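Local coordinates for protein ATP-dependent 6-phosphofructokinase isozyme 2 (Escherichia coli, PDB 3UMO) that phosphorylates D-fructose 6-phosphate with ATP to give fructose 1,6-bisphosphate, the first committing step of glycolysis, and works as a homodimer, at residues D203-A208 with V221-G226; E190-A193 with R197-T200; Q228-V233 with E274-G279. All coordinates share one frame; numbering follows the deposited sequence.

Contact 1: D203-A208 with V221-G226; sequences DDVRKA and VVVSLG. With ATP (adenosine-5'-triphosphate), chain E.
V205 and V223 meet through their methyl groups, and the two side chains cross obliquely. CG1 of V205 does all the touching from the helix. It lies 3.8 Å from CG1 of V223 and 4.0 Å from CB of V223. The V223 methyl CG2 also comes within 4.0 Å of that same V205 CG1. One methyl thus rests over the branched end of the other valine. In V205 that methyl stands opposite the backbone N (chi1 164°), which directs it at V223. L225 adds a looser touch, with its CD2 4.5 Å from CG1 of V205. All three residues are buried, and the contact is purely apolar.

The other face of the strand end serves the nucleotide. The backbone N of G226 donates to O2A of ATP over 2.8 Å, with an N-H...O angle of 155°. OG of S224 lies 2.8 Å from the same O2A and 3.1 Å from O3A of ATP, so its proton could go to either. K185 also bonds to S224 OG. These residues belong to the ATP site of the ribokinase-like fold, and G226 has the positive phi (58°) that suits glycine. V223 faces the helix, while S224 and G226 beyond it bond to the alpha-phosphate oxygens.

L191 of helix 188-195 packs on both V205 and V223, while P245 of the second subunit packs on V205 and L225. Strand 221-224 pairs with strand 230-233 on one edge, V222 and S224 bond through their backbones to V184 and P186, and helix 204-214 lies over the strand.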
loop_
_atom_site.group_PDB
_atom_site.type_symbol
_atom_site.label_atom_id
_atom_site.label_comp_id
_atom_site.label_asym_id
_atom_site.label_seq_id
_atom_site.Cartn_x
_atom_site.Cartn_y
_atom_site.Cartn_z
ATOM N N ASP A 203 6.077 30.516 -15.741
ATOM C CA ASP A 203 5.194 31.671 -15.570
ATOM C C ASP A 203 3.701 31.386 -15.746
ATOM O O ASP A 203 2.888 32.309 -15.664
ATOM C CB ASP A 203 5.597 32.788 -16.534
ATOM C CG ASP A 203 6.271 33.944 -15.833
ATOM O OD1 ASP A 203 5.548 34.808 -15.295
ATOM O OD2 ASP A 203 7.518 33.991 -15.818
ATOM N N ASP A 204 3.338 30.128 -15.991
ATOM C CA ASP A 204 1.948 29.797 -16.321
ATOM C C ASP A 204 0.942 30.120 -15.215
ATOM O O ASP A 204 -0.138 30.638 -15.506
ATOM C CB ASP A 204 1.800 28.334 -16.766
ATOM C CG ASP A 204 2.245 28.107 -18.195
ATOM O OD1 ASP A 204 2.309 26.925 -18.604
ATOM O OD2 ASP A 204 2.532 29.096 -18.912
ATOM N N VAL A 205 1.291 29.816 -13.963
ATOM C CA VAL A 205 0.401 30.087 -12.838
ATOM C C VAL A 205 0.126 31.578 -12.699
ATOM O O VAL A 205 -1.026 31.990 -12.575
ATOM C CB VAL A 205 0.954 29.515 -11.516
ATOM C CG1 VAL A 205 0.231 30.126 -10.319
ATOM C CG2 VAL A 205 0.813 27.992 -11.506
ATOM N N ARG A 206 1.182 32.388 -12.745
ATOM C CA ARG A 206 1.023 33.836 -12.627
ATOM C C ARG A 206 0.171 34.401 -13.756
ATOM O O ARG A 206 -0.740 35.196 -13.524
ATOM C CB ARG A 206 2.380 34.542 -12.624
ATOM C CG ARG A 206 2.295 36.014 -12.227
ATOM C CD ARG A 206 3.360 36.845 -12.912
ATOM N NE ARG A 206 2.958 37.214 -14.267
ATOM C CZ ARG A 206 3.787 37.284 -15.302
ATOM N NH1 ARG A 206 5.073 37.000 -15.146
ATOM N NH2 ARG A 206 3.329 37.632 -16.498
ATOM N N LYS A 207 0.473 33.993 -14.981
ATOM C CA LYS A 207 -0.281 34.460 -16.138
ATOM C C LYS A 207 -1.758 34.089 -16.047
ATOM O O LYS A 207 -2.624 34.912 -16.328
ATOM C CB LYS A 207 0.333 33.936 -17.431
ATOM C CG LYS A 207 1.600 34.676 -17.815
ATOM C CD LYS A 207 2.305 34.033 -18.992
ATOM C CE LYS A 207 3.629 34.737 -19.253
ATOM N NZ LYS A 207 4.500 33.983 -20.197
ATOM N N ALA A 208 -2.037 32.853 -15.649
ATOM C CA ALA A 208 -3.417 32.407 -15.476
ATOM C C ALA A 208 -4.144 33.233 -14.418
ATOM O O ALA A 208 -5.295 33.623 -14.607
ATOM C CB ALA A 208 -3.454 30.928 -15.112
ATOM N N VAL A 221 -6.932 37.125 -6.864
ATOM C CA VAL A 221 -6.752 35.694 -7.045
ATOM C C VAL A 221 -5.537 35.285 -6.236
ATOM O O VAL A 221 -4.440 35.819 -6.425
ATOM C CB VAL A 221 -6.532 35.322 -8.526
ATOM C CG1 VAL A 221 -6.173 33.837 -8.657
ATOM C CG2 VAL A 221 -7.772 35.647 -9.342
ATOM N N VAL A 222 -5.730 34.365 -5.306
ATOM C CA VAL A 222 -4.594 33.825 -4.586
ATOM C C VAL A 222 -4.461 32.360 -4.956
ATOM O O VAL A 222 -5.300 31.543 -4.580
ATOM C CB VAL A 222 -4.750 33.998 -3.061
ATOM C CG1 VAL A 222 -3.577 33.349 -2.321
ATOM C CG2 VAL A 222 -4.839 35.478 -2.718
ATOM N N VAL A 223 -3.423 32.035 -5.718
ATOM C CA VAL A 223 -3.174 30.649 -6.069
ATOM C C VAL A 223 -2.324 30.025 -4.972
ATOM O O VAL A 223 -1.169 30.403 -4.773
ATOM C CB VAL A 223 -2.434 30.510 -7.401
ATOM C CG1 VAL A 223 -2.382 29.039 -7.810
ATOM C CG2 VAL A 223 -3.120 31.339 -8.478
ATOM N N SER A 224 -2.889 29.068 -4.252
ATOM C CA SER A 224 -2.117 28.434 -3.188
ATOM C C SER A 224 -1.292 27.279 -3.770
ATOM O O SER A 224 -1.747 26.544 -4.655
ATOM C CB SER A 224 -3.012 28.013 -2.021
ATOM O OG SER A 224 -3.939 26.990 -2.373
ATOM N N LEU A 225 -0.063 27.151 -3.282
ATOM C CA LEU A 225 0.952 26.318 -3.911
ATOM C C LEU A 225 1.509 25.265 -2.952
ATOM O O LEU A 225 2.670 24.860 -3.076
ATOM C CB LEU A 225 2.094 27.215 -4.380
ATOM C CG LEU A 225 1.703 28.380 -5.293
ATOM C CD1 LEU A 225 2.906 29.277 -5.581
ATOM C CD2 LEU A 225 1.101 27.866 -6.584
ATOM N N GLY A 226 0.688 24.816 -2.006
ATOM C CA GLY A 226 1.137 23.815 -1.045
ATOM C C GLY A 226 2.356 24.315 -0.279
ATOM O O GLY A 226 2.332 25.424 0.244
HETATM P PG ATP E . -6.679 21.745 0.995
HETATM O O1G ATP E . -8.027 22.235 0.596
HETATM O O2G ATP E . -6.740 21.628 2.515
HETATM O O3G ATP E . -6.310 20.445 0.367
HETATM P PB ATP E . -5.397 23.450 -0.728
HETATM O O1B ATP E . -4.953 22.359 -1.750
HETATM O O2B ATP E . -6.622 24.273 -1.178
HETATM O O3B ATP E . -5.608 22.843 0.732
HETATM P PA ATP E . -2.699 24.367 -0.319
HETATM O O1A ATP E . -2.276 22.931 -0.413
HETATM O O2A ATP E . -1.942 25.288 -1.277
HETATM O O3A ATP E . -4.227 24.512 -0.552
HETATM O "O5'" ATP E . -2.500 24.824 1.211
HETATM C "C5'" ATP E . -2.651 26.162 1.546
HETATM C "C4'" ATP E . -1.565 26.789 2.297
HETATM O "O4'" ATP E . -1.191 25.900 3.371
HETATM C "C3'" ATP E . -0.330 26.913 1.506
HETATM O "O3'" ATP E . -0.331 28.054 0.734
HETATM C "C2'" ATP E . 0.719 26.911 2.541
HETATM O "O2'" ATP E . 0.740 28.113 3.196
HETATM C "C1'" ATP E . 0.214 25.885 3.480
HETATM N N9 ATP E . 0.731 24.556 3.158
HETATM C C8 ATP E . 0.086 23.597 2.468
HETATM N N7 ATP E . 0.912 22.524 2.386
HETATM C C5 ATP E . 2.068 22.807 3.021
HETATM C C6 ATP E . 3.246 22.091 3.255
HETATM N N6 ATP E . 3.418 20.689 2.748
HETATM N N1 ATP E . 4.234 22.689 3.944
HETATM C C2 ATP E . 4.103 23.945 4.405
HETATM N N3 ATP E . 2.986 24.648 4.198
HETATM C C4 ATP E . 1.960 24.109 3.518
#

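Contact 2: E190-A193 with R197-T200; sequences ELSA and RELT
S192 OG donates to the carbonyl O of R197 over 2.7 Å. The hydroxyl comes in from above the carbonyl plane, 44° out of it, with a C=O...O angle of 130°. The torsion of S192 sets this up: OG stands opposite the backbone N (chi1 175°) and reaches across to the returning chain. In the other direction, R197 N donates to S192 O over 3.2 Å, in the carbonyl plane. S192 therefore holds R197 by both its side chain and its backbone. With an alanine in place of S192, the R197 carbonyl would probably lose its hydroxyl partner, leaving the backbone bond to hold the reversal.

Segment 190-193 is part of helix 188-195. The residues 197-200 lie in the loop that leads to helix 204-214. The two bonds pin the chain where it turns back after the first helix. E190, on the same helix, is inferred to bind the catalytic magnesium.

An apolar pair lies beside the polar one. L199 sends CD1 to within 3.7 Å of L191 CD2 and 3.9 Å of L191 CG, and the two side chains cross at about a right angle. The same L199 CD1 lies 4.1 Å from CB of S192. L191 is buried and also packs on A208 and I212 of helix 204-214. R197 turns its guanidinium elsewhere, to a salt bridge with E211 on that helix.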
loop_
_atom_site.group_PDB
_atom_site.type_symbol
_atom_site.label_atom_id
_atom_site.label_comp_id
_atom_site.label_asym_id
_atom_site.label_seq_id
_atom_site.Cartn_x
_atom_site.Cartn_y
_atom_site.Cartn_z
ATOM N N GLU A 190 -6.823 23.233 -9.202
ATOM C CA GLU A 190 -8.065 23.979 -9.398
ATOM C C GLU A 190 -7.898 25.131 -10.398
ATOM O O GLU A 190 -8.808 25.406 -11.185
ATOM C CB GLU A 190 -8.617 24.461 -8.047
ATOM C CG GLU A 190 -9.184 23.318 -7.181
ATOM C CD GLU A 190 -9.138 23.602 -5.686
ATOM O OE1 GLU A 190 -8.718 24.712 -5.294
ATOM O OE2 GLU A 190 -9.521 22.704 -4.897
ATOM N N LEU A 191 -6.742 25.799 -10.377
ATOM C CA LEU A 191 -6.472 26.868 -11.343
ATOM C C LEU A 191 -6.374 26.299 -12.756
ATOM O O LEU A 191 -6.949 26.844 -13.708
ATOM C CB LEU A 191 -5.181 27.616 -10.994
ATOM C CG LEU A 191 -4.762 28.708 -11.986
ATOM C CD1 LEU A 191 -5.786 29.849 -12.047
ATOM C CD2 LEU A 191 -3.377 29.231 -11.638
ATOM N N SER A 192 -5.651 25.192 -12.889
ATOM C CA SER A 192 -5.505 24.533 -14.184
ATOM C C SER A 192 -6.861 24.158 -14.774
ATOM O O SER A 192 -7.105 24.364 -15.965
ATOM C CB SER A 192 -4.636 23.283 -14.058
ATOM O OG SER A 192 -4.590 22.589 -15.292
ATOM N N ALA A 193 -7.748 23.617 -13.946
ATOM C CA ALA A 193 -9.061 23.200 -14.445
ATOM C C ALA A 193 -9.903 24.411 -14.823
ATOM O O ALA A 193 -10.638 24.389 -15.816
ATOM C CB ALA A 193 -9.782 22.347 -13.417
ATOM N N ARG A 197 -6.258 24.567 -19.046
ATOM C CA ARG A 197 -4.998 24.210 -19.687
ATOM C C ARG A 197 -3.987 23.700 -18.670
ATOM O O ARG A 197 -4.053 24.041 -17.480
ATOM C CB ARG A 197 -4.423 25.378 -20.508
ATOM C CG ARG A 197 -4.111 26.635 -19.712
ATOM C CD ARG A 197 -3.419 27.685 -20.574
ATOM N NE ARG A 197 -3.164 28.917 -19.832
ATOM C CZ ARG A 197 -4.031 29.920 -19.735
ATOM N NH1 ARG A 197 -5.210 29.836 -20.339
ATOM N NH2 ARG A 197 -3.720 31.008 -19.043
ATOM N N GLU A 198 -3.070 22.856 -19.134
ATOM C CA GLU A 198 -1.960 22.420 -18.297
ATOM C C GLU A 198 -1.067 23.617 -18.015
ATOM O O GLU A 198 -0.799 24.421 -18.908
ATOM C CB GLU A 198 -1.151 21.320 -18.987
ATOM C CG GLU A 198 -1.730 19.929 -18.812
ATOM C CD GLU A 198 -1.762 19.504 -17.357
ATOM O OE1 GLU A 198 -0.675 19.346 -16.760
ATOM O OE2 GLU A 198 -2.872 19.341 -16.807
ATOM N N LEU A 199 -0.616 23.748 -16.771
ATOM C CA LEU A 199 0.255 24.860 -16.409
ATOM C C LEU A 199 1.660 24.315 -16.195
ATOM O O LEU A 199 2.085 24.063 -15.065
ATOM C CB LEU A 199 -0.261 25.556 -15.150
ATOM C CG LEU A 199 -1.704 26.061 -15.221
ATOM C CD1 LEU A 199 -2.172 26.548 -13.855
ATOM C CD2 LEU A 199 -1.847 27.160 -16.264
ATOM N N THR A 200 2.376 24.139 -17.298
ATOM C CA THR A 200 3.629 23.396 -17.305
ATOM C C THR A 200 4.860 24.290 -17.375
ATOM O O THR A 200 5.981 23.816 -17.193
ATOM C CB THR A 200 3.681 22.436 -18.502
ATOM O OG1 THR A 200 3.512 23.182 -19.712
ATOM C CG2 THR A 200 2.581 21.388 -18.405
#

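Contact 3: Q228-V233 with E274-G279; sequences QGALGV and EMVRFG. With ATP (adenosine-5'-triphosphate), chain E.
Strand 230-233 passes beside helix 272-286, with G232 and V276 facing each other at a CA to CA distance of 6.4 Å. V276 is the helix residue that carries the contact, and it uses both methyl groups. CG1 stands opposite the backbone N (chi1 175°) and meets CB of A230 at 4.1 Å. The other methyl, CG2, comes down on the bare backbone of G232, 3.9 Å from its CA. The valine thus spreads over two strand residues that face the same way, one with a methyl group and one with no side chain. A CB on G232 would clash with V276 CG2, so the lack of a side chain here lets the helix sit close. All three residues are buried.

I239 and V241 of strand 238-241 also pack on V276, and M258 of helix 254-267 touches A230. L231 and V233, by contrast, project from the other face of the strand, onto helix 204-214.

Just before the strand, G229 gives its carbonyl O to the ATP ribose: O3' donates to it over 2.7 Å. The backbone of G229 has a positive phi of 90°, and a CB at these backbone angles would collide with the carbonyl O of Q228. The arrangement is that of an antiparallel sheet layered against a helix beside the nucleotide pocket of a PfkB-family kinase of the ribokinase clan, with the turn before strand 230-233 holding the ribose.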
loop_
_atom_site.group_PDB
_atom_site.type_symbol
_atom_site.label_atom_id
_atom_site.label_comp_id
_atom_site.label_asym_id
_atom_site.label_seq_id
_atom_site.Cartn_x
_atom_site.Cartn_y
_atom_site.Cartn_z
ATOM N N GLN A 228 4.996 25.505 -1.348
ATOM C CA GLN A 228 5.594 26.690 -1.966
ATOM C C GLN A 228 4.913 27.996 -1.557
ATOM O O GLN A 228 5.337 29.088 -1.960
ATOM C CB GLN A 228 5.635 26.530 -3.495
ATOM C CG GLN A 228 6.683 25.528 -3.927
ATOM C CD GLN A 228 6.646 25.212 -5.399
ATOM O OE1 GLN A 228 5.700 25.574 -6.100
ATOM N NE2 GLN A 228 7.678 24.522 -5.879
ATOM N N GLY A 229 3.868 27.892 -0.739
ATOM C CA GLY A 229 3.174 29.070 -0.258
ATOM C C GLY A 229 2.040 29.505 -1.163
ATOM O O GLY A 229 1.125 28.737 -1.448
ATOM N N ALA A 230 2.086 30.750 -1.617
ATOM C CA ALA A 230 1.006 31.240 -2.458
ATOM C C ALA A 230 1.431 32.394 -3.343
ATOM O O ALA A 230 2.379 33.129 -3.042
ATOM C CB ALA A 230 -0.204 31.628 -1.608
ATOM N N LEU A 231 0.710 32.545 -4.447
ATOM C CA LEU A 231 0.900 33.694 -5.323
ATOM C C LEU A 231 -0.389 34.509 -5.322
ATOM O O LEU A 231 -1.457 34.002 -5.677
ATOM C CB LEU A 231 1.237 33.237 -6.739
ATOM C CG LEU A 231 1.579 34.366 -7.714
ATOM C CD1 LEU A 231 3.064 34.347 -8.031
ATOM C CD2 LEU A 231 0.754 34.251 -8.976
ATOM N N GLY A 232 -0.288 35.771 -4.913
ATOM C CA GLY A 232 -1.441 36.647 -4.846
ATOM C C GLY A 232 -1.390 37.680 -5.953
ATOM O O GLY A 232 -0.355 38.311 -6.179
ATOM N N VAL A 233 -2.508 37.843 -6.652
ATOM C CA VAL A 233 -2.575 38.768 -7.778
ATOM C C VAL A 233 -3.722 39.769 -7.617
ATOM O O VAL A 233 -4.827 39.397 -7.208
ATOM C CB VAL A 233 -2.697 38.001 -9.118
ATOM C CG1 VAL A 233 -3.001 38.942 -10.266
ATOM C CG2 VAL A 233 -1.418 37.226 -9.399
ATOM N N GLU A 274 -0.314 41.770 3.045
ATOM C CA GLU A 274 -0.661 41.398 4.409
ATOM C C GLU A 274 -1.634 40.225 4.392
ATOM O O GLU A 274 -1.524 39.292 5.192
ATOM C CB GLU A 274 -1.272 42.599 5.135
ATOM C CG GLU A 274 -1.486 42.388 6.619
ATOM C CD GLU A 274 -1.608 43.697 7.379
ATOM O OE1 GLU A 274 -0.996 44.698 6.944
ATOM O OE2 GLU A 274 -2.313 43.723 8.409
ATOM N N MET A 275 -2.577 40.272 3.452
ATOM C CA MET A 275 -3.556 39.204 3.296
ATOM C C MET A 275 -2.903 37.863 2.946
ATOM O O MET A 275 -3.200 36.845 3.569
ATOM C CB MET A 275 -4.578 39.587 2.223
ATOM C CG MET A 275 -5.712 38.600 2.081
ATOM S SD MET A 275 -6.745 39.001 0.667
ATOM C CE MET A 275 -5.633 38.617 -0.676
ATOM N N VAL A 276 -2.021 37.858 1.950
ATOM C CA VAL A 276 -1.381 36.613 1.515
ATOM C C VAL A 276 -0.414 36.094 2.577
ATOM O O VAL A 276 -0.346 34.887 2.837
ATOM C CB VAL A 276 -0.675 36.769 0.140
ATOM C CG1 VAL A 276 0.085 35.505 -0.234
ATOM C CG2 VAL A 276 -1.700 37.110 -0.949
ATOM N N ARG A 277 0.316 37.005 3.211
ATOM C CA ARG A 277 1.222 36.607 4.280
ATOM C C ARG A 277 0.481 35.909 5.415
ATOM O O ARG A 277 0.916 34.867 5.887
ATOM C CB ARG A 277 1.976 37.807 4.843
ATOM C CG ARG A 277 3.077 38.324 3.958
ATOM C CD ARG A 277 3.931 39.326 4.738
ATOM N NE ARG A 277 4.780 40.160 3.889
ATOM C CZ ARG A 277 5.811 39.713 3.177
ATOM N NH1 ARG A 277 6.133 38.424 3.188
ATOM N NH2 ARG A 277 6.521 40.559 2.443
ATOM N N PHE A 278 -0.629 36.493 5.855
ATOM C CA PHE A 278 -1.399 35.920 6.948
ATOM C C PHE A 278 -2.022 34.602 6.500
ATOM O O PHE A 278 -2.099 33.646 7.274
ATOM C CB PHE A 278 -2.481 36.898 7.411
ATOM C CG PHE A 278 -3.045 36.585 8.766
ATOM C CD1 PHE A 278 -2.210 36.481 9.867
ATOM C CD2 PHE A 278 -4.411 36.420 8.947
ATOM C CE1 PHE A 278 -2.724 36.200 11.125
ATOM C CE2 PHE A 278 -4.932 36.134 10.211
ATOM C CZ PHE A 278 -4.087 36.025 11.295
ATOM N N GLY A 279 -2.443 34.546 5.237
ATOM C CA GLY A 279 -2.972 33.316 4.664
ATOM C C GLY A 279 -1.948 32.188 4.683
ATOM O O GLY A 279 -2.253 31.062 5.090
HETATM P PG ATP E . -6.679 21.745 0.995
HETATM O O1G ATP E . -8.027 22.235 0.596
HETATM O O2G ATP E . -6.740 21.628 2.515
HETATM O O3G ATP E . -6.310 20.445 0.367
HETATM P PB ATP E . -5.397 23.450 -0.728
HETATM O O1B ATP E . -4.953 22.359 -1.750
HETATM O O2B ATP E . -6.622 24.273 -1.178
HETATM O O3B ATP E . -5.608 22.843 0.732
HETATM P PA ATP E . -2.699 24.367 -0.319
HETATM O O1A ATP E . -2.276 22.931 -0.413
HETATM O O2A ATP E . -1.942 25.288 -1.277
HETATM O O3A ATP E . -4.227 24.512 -0.552
HETATM O "O5'" ATP E . -2.500 24.824 1.211
HETATM C "C5'" ATP E . -2.651 26.162 1.546
HETATM C "C4'" ATP E . -1.565 26.789 2.297
HETATM O "O4'" ATP E . -1.191 25.900 3.371
HETATM C "C3'" ATP E . -0.330 26.913 1.506
HETATM O "O3'" ATP E . -0.331 28.054 0.734
HETATM C "C2'" ATP E . 0.719 26.911 2.541
HETATM O "O2'" ATP E . 0.740 28.113 3.196
HETATM C "C1'" ATP E . 0.214 25.885 3.480
HETATM N N9 ATP E . 0.731 24.556 3.158
HETATM C C8 ATP E . 0.086 23.597 2.468
HETATM N N7 ATP E . 0.912 22.524 2.386
HETATM C C5 ATP E . 2.068 22.807 3.021
HETATM C C6 ATP E . 3.246 22.091 3.255
HETATM N N6 ATP E . 3.418 20.689 2.748
HETATM N N1 ATP E . 4.234 22.689 3.944
HETATM C C2 ATP E . 4.103 23.945 4.405
HETATM N N3 ATP E . 2.986 24.648 4.198
HETATM C C4 ATP E . 1.960 24.109 3.518
#

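Overall arrangement
Along the chain the three contacts come in series, and none nests in or crosses another. Contact 2 is first and closes the short turn after helix 188-195. Contact 1 then joins the next helix, 204-214, to strand 221-224. Contact 3 closes the longest span, 40 residues that include strand 238-241 and helix 254-267. Contacts 1 and 2 touch where D204 meets L199 and A208 meets R197. Contacts 1 and 3 share one antiparallel sheet, and both reach the same ATP. Contacts 2 and 3 do not touch. Contacts 1 and 3 place helices 204-214 and 272-286 on the two faces of the sheet, and contact 2 joins helix 188-195 to the loop before helix 204-214.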